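Local coordinates for thymine dioxygenase (Neurospora crassa, PDB 5C3Q), which binds thymine and 2-oxoglutarate and probably hydroxylates the thymine methyl group as an iron-dependent dioxygenase, at residues Glu202-Lys205 / Val211-Gly214; Leu30-Ala35 / Ile169-Gly174; Lys5-Glu10 / Thr246-Thr251; Ala68-Leu73 / Pro136-Gln141. One frame throughout, in Å; residues are numbered along the deposited sequence.

Overall arrangement
All four contacts lie away from the chain centre, and each is partly buried. None has a hydrogen bond or salt bridge between its segments. Interaction 1 lies closest to the co-substrate: it joins a short helix to the loop that leads into strand 213-216, an edge strand of the four-stranded sheet, and Arg212 comes near Tyr196 and Arg288, which bind 2-oxoglutarate. Interaction 3 links the N-terminal edge strand of the large sheet to a loop between two strands. Interactions 2 and 4 both involve helices outside the sheets and lie on opposite sides of the chain's centre. Interaction 2 packs small aliphatic groups between two helices. Interaction 4 sets Phe70 against Pro138 of a loop.

Interaction 1: Glu202-Lys205 / Val211-Gly214; sequences EVFK and VRAG
The ring of Phe204 comes edge-on to the backbone of Val211. Its CE2 atom lies 4.1 Å from Val211 CA. The next ring atom, Phe204 CZ, is 4.5 Å from Arg212 CG, so the same edge also reaches the base of the arginine. Phe204 CG stands anti to its own carbonyl carbon (chi1 -65°), which brings the ring edge to Val211. Val199 and Glu277 also touch this ring.

The tighter side of the contact is at Arg212, which is buried. Its NH2 is hydrogen-bonded to the carbonyl oxygens of Pro197 and Pro286, and its side chain passes close to Tyr196 and Arg288, which bind 2-oxoglutarate. Arg212 and Ala213 both face Val275, a classic beta bulge at the start of strand 213-216. The looser side is at Phe204 and Val211. Both are partly exposed, and the CB of Val211 points away from the helix.

No hydrogen bond joins the segments. The ring edge meets Val211 CA and, more loosely, Arg212 CG. It covers only carbon, so the contact asks for no polar partner, and the guanidinium finds its partners in Pro197 O and Pro286 O.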
loop_
_atom_site.group_PDB
_atom_site.type_symbol
_atom_site.label_atom_id
_atom_site.label_comp_id
_atom_site.label_asym_id
_atom_site.label_seq_id
_atom_site.Cartn_x
_atom_site.Cartn_y
_atom_site.Cartn_z
ATOM N N GLU A 202 -26.377 6.685 -1.746
ATOM C CA GLU A 202 -26.876 7.930 -2.341
ATOM C C GLU A 202 -25.859 9.075 -2.261
ATOM O O GLU A 202 -25.873 9.971 -3.102
ATOM C CB GLU A 202 -28.212 8.357 -1.706
ATOM C CG GLU A 202 -28.115 8.866 -0.271
ATOM C CD GLU A 202 -29.468 9.223 0.332
ATOM O OE1 GLU A 202 -29.557 9.316 1.574
ATOM O OE2 GLU A 202 -30.442 9.415 -0.427
ATOM N N VAL A 203 -24.980 9.036 -1.259
ATOM C CA VAL A 203 -23.894 10.018 -1.135
ATOM C C VAL A 203 -23.083 10.099 -2.427
ATOM O O VAL A 203 -22.695 11.187 -2.855
ATOM C CB VAL A 203 -22.946 9.690 0.044
ATOM C CG1 VAL A 203 -21.716 10.593 0.032
ATOM C CG2 VAL A 203 -23.678 9.828 1.371
ATOM N N PHE A 204 -22.847 8.942 -3.045
ATOM C CA PHE A 204 -22.093 8.860 -4.297
ATOM C C PHE A 204 -22.851 9.430 -5.508
ATOM O O PHE A 204 -22.240 9.730 -6.533
ATOM C CB PHE A 204 -21.668 7.410 -4.559
ATOM C CG PHE A 204 -20.690 6.877 -3.544
ATOM C CD1 PHE A 204 -21.133 6.272 -2.375
ATOM C CD2 PHE A 204 -19.323 6.994 -3.753
ATOM C CE1 PHE A 204 -20.232 5.789 -1.438
ATOM C CE2 PHE A 204 -18.417 6.516 -2.819
ATOM C CZ PHE A 204 -18.871 5.913 -1.660
ATOM N N LYS A 205 -24.171 9.571 -5.389
ATOM C CA LYS A 205 -24.993 10.242 -6.412
ATOM C C LYS A 205 -25.134 11.736 -6.130
ATOM O O LYS A 205 -25.106 12.550 -7.052
ATOM C CB LYS A 205 -26.386 9.617 -6.499
ATOM C CG LYS A 205 -26.430 8.245 -7.155
ATOM C CD LYS A 205 -27.810 7.941 -7.728
ATOM C CE LYS A 205 -28.912 8.045 -6.680
ATOM N NZ LYS A 205 -30.256 7.723 -7.238
ATOM N N VAL A 211 -15.329 9.285 -4.165
ATOM C CA VAL A 211 -14.731 7.955 -3.958
ATOM C C VAL A 211 -14.320 7.733 -2.502
ATOM O O VAL A 211 -14.411 8.640 -1.672
ATOM C CB VAL A 211 -13.527 7.703 -4.896
ATOM C CG1 VAL A 211 -13.977 7.726 -6.347
ATOM C CG2 VAL A 211 -12.411 8.716 -4.665
ATOM N N ARG A 212 -13.898 6.508 -2.196
ATOM C CA ARG A 212 -13.372 6.183 -0.875
ATOM C C ARG A 212 -11.871 6.481 -0.808
ATOM O O ARG A 212 -11.388 6.996 0.198
ATOM C CB ARG A 212 -13.684 4.725 -0.504
ATOM C CG ARG A 212 -15.015 4.582 0.222
ATOM C CD ARG A 212 -15.348 3.143 0.588
ATOM N NE ARG A 212 -16.289 3.081 1.708
ATOM C CZ ARG A 212 -16.936 1.991 2.115
ATOM N NH1 ARG A 212 -16.774 0.823 1.498
ATOM N NH2 ARG A 212 -17.757 2.072 3.155
ATOM N N ALA A 213 -11.146 6.159 -1.880
ATOM C CA ALA A 213 -9.739 6.550 -2.032
ATOM C C ALA A 213 -9.450 6.932 -3.480
ATOM O O ALA A 213 -9.661 6.131 -4.387
ATOM C CB ALA A 213 -8.811 5.430 -1.592
ATOM N N GLY A 214 -8.959 8.154 -3.690
ATOM C CA GLY A 214 -8.674 8.658 -5.034
ATOM C C GLY A 214 -7.610 7.857 -5.761
ATOM O O GLY A 214 -6.724 7.270 -5.134
#

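Interaction 2: Leu30-Ala35 / Ile169-Gly174; sequences LKLETA and IAVGMG
Two helices cross here, and Ala35 of helix 28-44 meets Val171 and Gly172 near the end of helix 147-173. The local axes approach to 8.3 Å, with a signed crossing angle of -99°, so the helices run almost perpendicular. Ala35 CB points at the other helix. It lies 3.6 Å from Val171 CG1 and 3.7 Å from Gly172 N. Gly172 has no side chain, and the two backbones come close: the CA atoms of Ala35 and Gly172 are 4.7 Å apart. Leu32 adds a second touch one turn earlier. With its CG anti to the backbone N (chi1 -177°), Leu32 sends CD1 out to Val171, where it lies 3.9 Å from CG1. The same methyl also rests against the carbonyl oxygen of Val171. Val171 CG1 is thus shared between Leu32 and Ala35, and the valine also touches Ala177.

Helix 28-44 belongs to the N-terminal part of the protein. Helix 147-173 is a long helix preceding the strands of the double-stranded beta-helix. The contact joins these two helices away from the annotated sites. Just past the crossing, helix 147-173 ends in a Schellman motif: Gly174 has positive phi, and one of the two bonds back into the last turn is Gly174 N to Val171 O. In helix 28-44, Leu30 O takes two bonds from Thr34. The hydroxyl OG1 donates at 2.7 Å and the backbone N at 2.9 Å, from opposite faces of the carbonyl plane. Further along helix 28-44, Leu39 and Phe42 are touched by Met173 and Ile169.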
loop_
_atom_site.group_PDB
_atom_site.type_symbol
_atom_site.label_atom_id
_atom_site.label_comp_id
_atom_site.label_asym_id
_atom_site.label_seq_id
_atom_site.Cartn_x
_atom_site.Cartn_y
_atom_site.Cartn_z
ATOM N N LEU A 30 10.873 -25.648 -7.316
ATOM C CA LEU A 30 9.628 -24.981 -6.933
ATOM C C LEU A 30 9.859 -23.536 -6.479
ATOM O O LEU A 30 9.051 -22.649 -6.763
ATOM C CB LEU A 30 8.935 -25.767 -5.819
ATOM C CG LEU A 30 7.572 -25.257 -5.347
ATOM C CD1 LEU A 30 6.557 -25.266 -6.481
ATOM C CD2 LEU A 30 7.079 -26.106 -4.185
ATOM N N LYS A 31 10.958 -23.324 -5.759
ATOM C CA LYS A 31 11.358 -22.001 -5.282
ATOM C C LYS A 31 11.558 -21.028 -6.438
ATOM O O LYS A 31 11.028 -19.914 -6.428
ATOM C CB LYS A 31 12.660 -22.123 -4.492
ATOM C CG LYS A 31 13.015 -20.909 -3.650
ATOM C CD LYS A 31 13.836 -21.286 -2.418
ATOM C CE LYS A 31 13.208 -22.444 -1.650
ATOM N NZ LYS A 31 13.539 -22.482 -0.201
ATOM N N LEU A 32 12.331 -21.465 -7.430
ATOM C CA LEU A 32 12.597 -20.667 -8.623
ATOM C C LEU A 32 11.332 -20.431 -9.446
ATOM O O LEU A 32 11.083 -19.311 -9.898
ATOM C CB LEU A 32 13.664 -21.339 -9.493
ATOM C CG LEU A 32 14.097 -20.561 -10.741
ATOM C CD1 LEU A 32 14.714 -19.218 -10.370
ATOM C CD2 LEU A 32 15.074 -21.379 -11.566
ATOM N N GLU A 33 10.534 -21.480 -9.639
ATOM C CA GLU A 33 9.263 -21.347 -10.358
ATOM C C GLU A 33 8.381 -20.283 -9.701
ATOM O O GLU A 33 7.780 -19.450 -10.378
ATOM C CB GLU A 33 8.508 -22.681 -10.400
ATOM C CG GLU A 33 7.202 -22.629 -11.186
ATOM C CD GLU A 33 6.427 -23.939 -11.154
ATOM O OE1 GLU A 33 6.039 -24.422 -12.240
ATOM O OE2 GLU A 33 6.204 -24.489 -10.050
ATOM N N THR A 34 8.305 -20.326 -8.377
ATOM C CA THR A 34 7.465 -19.404 -7.624
ATOM C C THR A 34 8.008 -17.971 -7.703
ATOM O O THR A 34 7.247 -17.024 -7.886
ATOM C CB THR A 34 7.341 -19.856 -6.154
ATOM O OG1 THR A 34 6.873 -21.210 -6.115
ATOM C CG2 THR A 34 6.365 -18.980 -5.396
ATOM N N ALA A 35 9.323 -17.824 -7.569
ATOM C CA ALA A 35 9.969 -16.519 -7.665
ATOM C C ALA A 35 9.739 -15.887 -9.038
ATOM O O ALA A 35 9.431 -14.697 -9.136
ATOM C CB ALA A 35 11.457 -16.644 -7.380
ATOM N N ILE A 169 11.852 -11.480 -5.775
ATOM C CA ILE A 169 12.129 -10.670 -6.956
ATOM C C ILE A 169 13.560 -10.903 -7.459
ATOM O O ILE A 169 13.776 -11.069 -8.656
ATOM C CB ILE A 169 11.868 -9.176 -6.685
ATOM C CG1 ILE A 169 10.356 -8.932 -6.589
ATOM C CG2 ILE A 169 12.491 -8.311 -7.770
ATOM C CD1 ILE A 169 9.973 -7.562 -6.078
ATOM N N ALA A 170 14.525 -10.915 -6.545
ATOM C CA ALA A 170 15.932 -11.119 -6.909
ATOM C C ALA A 170 16.158 -12.502 -7.511
ATOM O O ALA A 170 16.823 -12.638 -8.543
ATOM C CB ALA A 170 16.829 -10.920 -5.695
ATOM N N VAL A 171 15.589 -13.521 -6.874
ATOM C CA VAL A 171 15.704 -14.890 -7.370
ATOM C C VAL A 171 15.052 -14.992 -8.750
ATOM O O VAL A 171 15.592 -15.631 -9.645
ATOM C CB VAL A 171 15.091 -15.913 -6.382
ATOM C CG1 VAL A 171 15.013 -17.303 -7.003
ATOM C CG2 VAL A 171 15.918 -15.964 -5.103
ATOM N N GLY A 172 13.907 -14.338 -8.925
ATOM C CA GLY A 172 13.225 -14.320 -10.218
ATOM C C GLY A 172 14.058 -13.656 -11.304
ATOM O O GLY A 172 14.052 -14.091 -12.453
ATOM N N MET A 173 14.774 -12.598 -10.924
ATOM C CA MET A 173 15.664 -11.869 -11.832
ATOM C C MET A 173 16.946 -12.636 -12.150
ATOM O O MET A 173 17.635 -12.312 -13.118
ATOM C CB MET A 173 16.053 -10.513 -11.227
ATOM C CG MET A 173 14.980 -9.440 -11.309
ATOM S SD MET A 173 15.507 -7.946 -10.443
ATOM C CE MET A 173 14.143 -6.838 -10.788
ATOM N N GLY A 174 17.285 -13.622 -11.325
ATOM C CA GLY A 174 18.524 -14.378 -11.503
ATOM C C GLY A 174 19.752 -13.647 -10.982
ATOM O O GLY A 174 20.876 -13.973 -11.356
#

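Interaction 3: Lys5-Glu10 / Thr246-Thr251; sequences KAAVNE and TPIENT
Ala7 and Ile248 make the apolar contact. Ile248 CD1 sits 3.8 Å from Ala7 CB and 4.0 Å from Ala7 CA, so the terminal methyl rests against the root of the alanine. Ile248 CG1 is anti to its carbonyl carbon (chi1 -65°), and the extended branch beyond it carries CD1 across. A looser touch lies nearby, where Val8 CG2 is 4.4 Å from Thr246 N. Tyr49 of strand 47-51 touches Ala7, Val8 and Ile248, which ties both segments to a third element.

No polar bond joins the segments. Ile248 to Thr251 is a type II beta turn. Its backbone bond, Thr251 N to Ile248 O, is weak. Thr251 OG1 donates to the same oxygen at 2.6 Å, tilted 25° from the carbonyl plane, and so closes the turn a second time. Thr246 O is hydrogen-bonded to Tyr49 OH, and Thr251 O to Arg60.

In 5-10, Val8 is bonded through its backbone to Ile15. Ala7 and Val8 both face Ile15, a classic beta bulge. Strand 8-10 is one of the two outermost strands of the large mixed sheet. It extends that sheet beside a loop of the double-stranded beta-helix fold, to which this protein belongs.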
loop_
_atom_site.group_PDB
_atom_site.type_symbol
_atom_site.label_atom_id
_atom_site.label_comp_id
_atom_site.label_asym_id
_atom_site.label_seq_id
_atom_site.Cartn_x
_atom_site.Cartn_y
_atom_site.Cartn_z
ATOM N N LYS A 5 -5.173 -20.480 -10.007
ATOM C CA LYS A 5 -6.058 -19.653 -10.822
ATOM C C LYS A 5 -5.812 -18.190 -10.464
ATOM O O LYS A 5 -5.699 -17.849 -9.289
ATOM C CB LYS A 5 -7.526 -20.014 -10.584
ATOM C CG LYS A 5 -8.510 -19.198 -11.409
ATOM C CD LYS A 5 -9.920 -19.745 -11.273
ATOM C CE LYS A 5 -10.953 -18.837 -11.923
ATOM N NZ LYS A 5 -11.258 -17.646 -11.080
ATOM N N ALA A 6 -5.709 -17.338 -11.480
ATOM C CA ALA A 6 -5.452 -15.910 -11.273
ATOM C C ALA A 6 -6.466 -15.285 -10.312
ATOM O O ALA A 6 -7.642 -15.638 -10.326
ATOM C CB ALA A 6 -5.465 -15.175 -12.605
ATOM N N ALA A 7 -5.998 -14.375 -9.466
ATOM C CA ALA A 7 -6.879 -13.643 -8.558
ATOM C C ALA A 7 -7.812 -12.731 -9.351
ATOM O O ALA A 7 -8.992 -12.616 -9.034
ATOM C CB ALA A 7 -6.063 -12.827 -7.568
ATOM N N VAL A 8 -7.264 -12.092 -10.381
ATOM C CA VAL A 8 -8.020 -11.207 -11.262
ATOM C C VAL A 8 -7.640 -11.497 -12.707
ATOM O O VAL A 8 -6.464 -11.644 -13.025
ATOM C CB VAL A 8 -7.717 -9.726 -10.952
ATOM C CG1 VAL A 8 -8.457 -8.799 -11.905
ATOM C CG2 VAL A 8 -8.080 -9.401 -9.512
ATOM N N ASN A 9 -8.646 -11.576 -13.574
ATOM C CA ASN A 9 -8.433 -11.803 -15.000
ATOM C C ASN A 9 -9.546 -11.159 -15.823
ATOM O O ASN A 9 -10.510 -11.822 -16.215
ATOM C CB ASN A 9 -8.341 -13.302 -15.295
ATOM C CG ASN A 9 -7.846 -13.593 -16.702
ATOM O OD1 ASN A 9 -7.858 -12.724 -17.572
ATOM N ND2 ASN A 9 -7.407 -14.828 -16.931
ATOM N N GLU A 10 -9.402 -9.858 -16.071
ATOM C CA GLU A 10 -10.400 -9.081 -16.796
ATOM C C GLU A 10 -9.742 -7.937 -17.566
ATOM O O GLU A 10 -8.835 -7.277 -17.060
ATOM C CB GLU A 10 -11.434 -8.502 -15.831
ATOM C CG GLU A 10 -12.311 -9.537 -15.141
ATOM C CD GLU A 10 -13.344 -8.930 -14.202
ATOM O OE1 GLU A 10 -13.565 -7.694 -14.243
ATOM O OE2 GLU A 10 -13.947 -9.701 -13.422
ATOM N N THR A 246 -11.053 -8.258 -6.494
ATOM C CA THR A 246 -11.910 -9.034 -5.605
ATOM C C THR A 246 -11.153 -9.488 -4.353
ATOM O O THR A 246 -10.041 -10.003 -4.463
ATOM C CB THR A 246 -12.450 -10.272 -6.342
ATOM O OG1 THR A 246 -12.968 -9.868 -7.616
ATOM C CG2 THR A 246 -13.552 -10.968 -5.539
ATOM N N PRO A 247 -11.743 -9.285 -3.159
ATOM C CA PRO A 247 -11.126 -9.836 -1.953
ATOM C C PRO A 247 -11.104 -11.368 -1.970
ATOM O O PRO A 247 -12.099 -11.994 -2.341
ATOM C CB PRO A 247 -12.037 -9.329 -0.827
ATOM C CG PRO A 247 -12.725 -8.134 -1.391
ATOM C CD PRO A 247 -12.905 -8.434 -2.843
ATOM N N ILE A 248 -9.963 -11.952 -1.605
ATOM C CA ILE A 248 -9.841 -13.399 -1.422
ATOM C C ILE A 248 -9.400 -13.639 0.021
ATOM O O ILE A 248 -8.419 -13.048 0.480
ATOM C CB ILE A 248 -8.839 -14.021 -2.418
ATOM C CG1 ILE A 248 -9.361 -13.860 -3.850
ATOM C CG2 ILE A 248 -8.609 -15.499 -2.107
ATOM C CD1 ILE A 248 -8.409 -14.334 -4.933
ATOM N N GLU A 249 -10.124 -14.498 0.734
ATOM C CA GLU A 249 -9.857 -14.728 2.159
ATOM C C GLU A 249 -8.400 -15.126 2.404
ATOM O O GLU A 249 -7.834 -15.928 1.665
ATOM C CB GLU A 249 -10.794 -15.796 2.739
ATOM C CG GLU A 249 -10.765 -15.861 4.264
ATOM C CD GLU A 249 -11.611 -16.984 4.839
ATOM O OE1 GLU A 249 -11.440 -17.295 6.040
ATOM O OE2 GLU A 249 -12.442 -17.562 4.101
ATOM N N ASN A 250 -7.813 -14.534 3.439
ATOM C CA ASN A 250 -6.434 -14.782 3.849
ATOM C C ASN A 250 -5.394 -14.634 2.736
ATOM O O ASN A 250 -4.442 -15.412 2.650
ATOM C CB ASN A 250 -6.320 -16.149 4.534
ATOM C CG ASN A 250 -7.117 -16.220 5.829
ATOM O OD1 ASN A 250 -7.267 -15.222 6.542
ATOM N ND2 ASN A 250 -7.629 -17.395 6.137
ATOM N N THR A 251 -5.576 -13.622 1.893
ATOM C CA THR A 251 -4.543 -13.225 0.944
ATOM C C THR A 251 -4.052 -11.835 1.307
ATOM O O THR A 251 -4.721 -11.094 2.032
ATOM C CB THR A 251 -5.049 -13.201 -0.512
ATOM O OG1 THR A 251 -6.151 -12.288 -0.628
ATOM C CG2 THR A 251 -5.482 -14.597 -0.964
#

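Interaction 4: Ala68-Leu73 / Pro136-Gln141; sequences AKFFKL and PWPAEQ
Phe70 presents a ring edge to Pro138. The proline CG lies near the plane of the phenyl ring, 4.0 Å from Phe70 CE1 and also 4.0 Å from Phe70 CD1. It therefore abuts the CD1-CE1 bond rather than a ring face. The two side chains meet at about a right angle. Phe70 CG is anti to the backbone N (chi1 173°), which places the ring edge against Pro138. Leu73 touches the same proline: its CD2 is 4.4 Å from Pro138 CB. The CB of Leu73 points toward the loop. Its torsions are unusual, with chi1 at -111° and chi2 at 24°, both away from staggered values.

The contact sets the end of helix 57-71 against the loop between strand 121-125 and helix 147-173. Tyr123 of that strand and Phe147 of that helix form an aromatic cluster with Phe70. Pro138 packs on all three rings. Leu144, further along the loop, touches both Leu73 and Pro138.

Within 68-73, the opposite edge of the Phe70 ring turns to Phe71. Phe70 CD2 lies 3.8 Å above the Phe71 ring plane, over its centre. One phenyl ring thus meets a proline at one edge and the face of its sequence neighbour at the other.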
loop_
_atom_site.group_PDB
_atom_site.type_symbol
_atom_site.label_atom_id
_atom_site.label_comp_id
_atom_site.label_asym_id
_atom_site.label_seq_id
_atom_site.Cartn_x
_atom_site.Cartn_y
_atom_site.Cartn_z
ATOM N N ALA A 68 -9.776 -1.302 14.379
ATOM C CA ALA A 68 -11.170 -0.884 14.538
ATOM C C ALA A 68 -11.392 -0.185 15.881
ATOM O O ALA A 68 -12.164 0.765 15.971
ATOM C CB ALA A 68 -12.107 -2.077 14.401
ATOM N N LYS A 69 -10.703 -0.649 16.919
ATOM C CA LYS A 69 -10.795 -0.028 18.241
ATOM C C LYS A 69 -10.185 1.374 18.266
ATOM O O LYS A 69 -10.692 2.253 18.962
ATOM C CB LYS A 69 -10.160 -0.922 19.310
ATOM C CG LYS A 69 -11.002 -2.147 19.638
ATOM C CD LYS A 69 -10.248 -3.142 20.501
ATOM C CE LYS A 69 -11.078 -4.391 20.752
ATOM N NZ LYS A 69 -10.517 -5.212 21.859
ATOM N N PHE A 70 -9.114 1.596 17.505
ATOM C CA PHE A 70 -8.542 2.939 17.410
ATOM C C PHE A 70 -9.512 3.920 16.763
ATOM O O PHE A 70 -9.693 5.026 17.255
ATOM C CB PHE A 70 -7.232 2.959 16.621
ATOM C CG PHE A 70 -6.714 4.347 16.366
ATOM C CD1 PHE A 70 -5.924 4.991 17.309
ATOM C CD2 PHE A 70 -7.051 5.028 15.202
ATOM C CE1 PHE A 70 -5.458 6.276 17.083
ATOM C CE2 PHE A 70 -6.591 6.314 14.972
ATOM C CZ PHE A 70 -5.791 6.937 15.911
ATOM N N PHE A 71 -10.113 3.528 15.645
ATOM C CA PHE A 71 -10.966 4.451 14.895
ATOM C C PHE A 71 -12.292 4.737 15.609
ATOM O O PHE A 71 -12.944 5.744 15.327
ATOM C CB PHE A 71 -11.169 3.961 13.457
ATOM C CG PHE A 71 -9.924 4.069 12.612
ATOM C CD1 PHE A 71 -9.429 5.316 12.251
ATOM C CD2 PHE A 71 -9.236 2.935 12.203
ATOM C CE1 PHE A 71 -8.280 5.432 11.491
ATOM C CE2 PHE A 71 -8.086 3.044 11.433
ATOM C CZ PHE A 71 -7.609 4.291 11.078
ATOM N N LYS A 72 -12.664 3.868 16.549
ATOM C CA LYS A 72 -13.818 4.105 17.428
ATOM C C LYS A 72 -13.557 5.169 18.501
ATOM O O LYS A 72 -14.492 5.616 19.157
ATOM C CB LYS A 72 -14.261 2.801 18.099
ATOM C CG LYS A 72 -15.076 1.895 17.192
ATOM C CD LYS A 72 -15.404 0.575 17.872
ATOM C CE LYS A 72 -16.477 -0.184 17.109
ATOM N NZ LYS A 72 -16.854 -1.446 17.801
ATOM N N LEU A 73 -12.295 5.555 18.692
ATOM C CA LEU A 73 -11.952 6.678 19.569
ATOM C C LEU A 73 -12.694 7.951 19.164
ATOM O O LEU A 73 -12.993 8.149 17.984
ATOM C CB LEU A 73 -10.440 6.963 19.543
ATOM C CG LEU A 73 -9.539 6.689 20.756
ATOM C CD1 LEU A 73 -10.065 5.629 21.717
ATOM C CD2 LEU A 73 -8.139 6.333 20.273
ATOM N N PRO A 136 3.355 9.086 17.194
ATOM C CA PRO A 136 2.403 9.662 18.147
ATOM C C PRO A 136 1.361 8.635 18.595
ATOM O O PRO A 136 0.244 8.611 18.076
ATOM C CB PRO A 136 1.761 10.799 17.349
ATOM C CG PRO A 136 1.801 10.320 15.936
ATOM C CD PRO A 136 3.024 9.447 15.802
ATOM N N TRP A 137 1.735 7.787 19.549
ATOM C CA TRP A 137 0.846 6.730 20.027
ATOM C C TRP A 137 -0.256 7.323 20.901
ATOM O O TRP A 137 -0.003 8.262 21.652
ATOM C CB TRP A 137 1.620 5.696 20.840
ATOM C CG TRP A 137 2.663 4.954 20.068
ATOM C CD1 TRP A 137 4.011 5.149 20.120
ATOM C CD2 TRP A 137 2.445 3.882 19.143
ATOM N NE1 TRP A 137 4.650 4.264 19.283
ATOM C CE2 TRP A 137 3.711 3.478 18.669
ATOM C CE3 TRP A 137 1.304 3.226 18.666
ATOM C CZ2 TRP A 137 3.869 2.445 17.739
ATOM C CZ3 TRP A 137 1.460 2.200 17.741
ATOM C CH2 TRP A 137 2.737 1.819 17.288
ATOM N N PRO A 138 -1.482 6.776 20.812
ATOM C CA PRO A 138 -2.552 7.238 21.690
ATOM C C PRO A 138 -2.403 6.627 23.078
ATOM O O PRO A 138 -1.669 5.652 23.240
ATOM C CB PRO A 138 -3.809 6.709 21.004
ATOM C CG PRO A 138 -3.361 5.449 20.346
ATOM C CD PRO A 138 -1.911 5.634 19.984
ATOM N N ALA A 139 -3.092 7.193 24.064
ATOM C CA ALA A 139 -3.022 6.694 25.437
ATOM C C ALA A 139 -3.615 5.289 25.531
ATOM O O ALA A 139 -4.637 4.995 24.907
ATOM C CB ALA A 139 -3.744 7.639 26.386
ATOM N N GLU A 140 -2.960 4.430 26.308
ATOM C CA GLU A 140 -3.362 3.034 26.456
ATOM C C GLU A 140 -4.338 2.872 27.621
ATOM O O GLU A 140 -3.924 2.609 28.752
ATOM C CB GLU A 140 -2.124 2.157 26.698
ATOM C CG GLU A 140 -1.109 2.140 25.557
ATOM C CD GLU A 140 -1.191 0.894 24.685
ATOM O OE1 GLU A 140 -1.372 -0.213 25.239
ATOM O OE2 GLU A 140 -1.053 1.019 23.448
ATOM N N GLN A 141 -5.630 3.042 27.343
ATOM C CA GLN A 141 -6.680 2.777 28.329
ATOM C C GLN A 141 -7.871 2.082 27.672
ATOM O O GLN A 141 -8.106 2.231 26.467
ATOM C CB GLN A 141 -7.115 4.067 29.031
ATOM C CG GLN A 141 -7.697 5.127 28.109
ATOM C CD GLN A 141 -8.007 6.423 28.835
ATOM O OE1 GLN A 141 -8.688 6.424 29.863
ATOM N NE2 GLN A 141 -7.516 7.539 28.301
#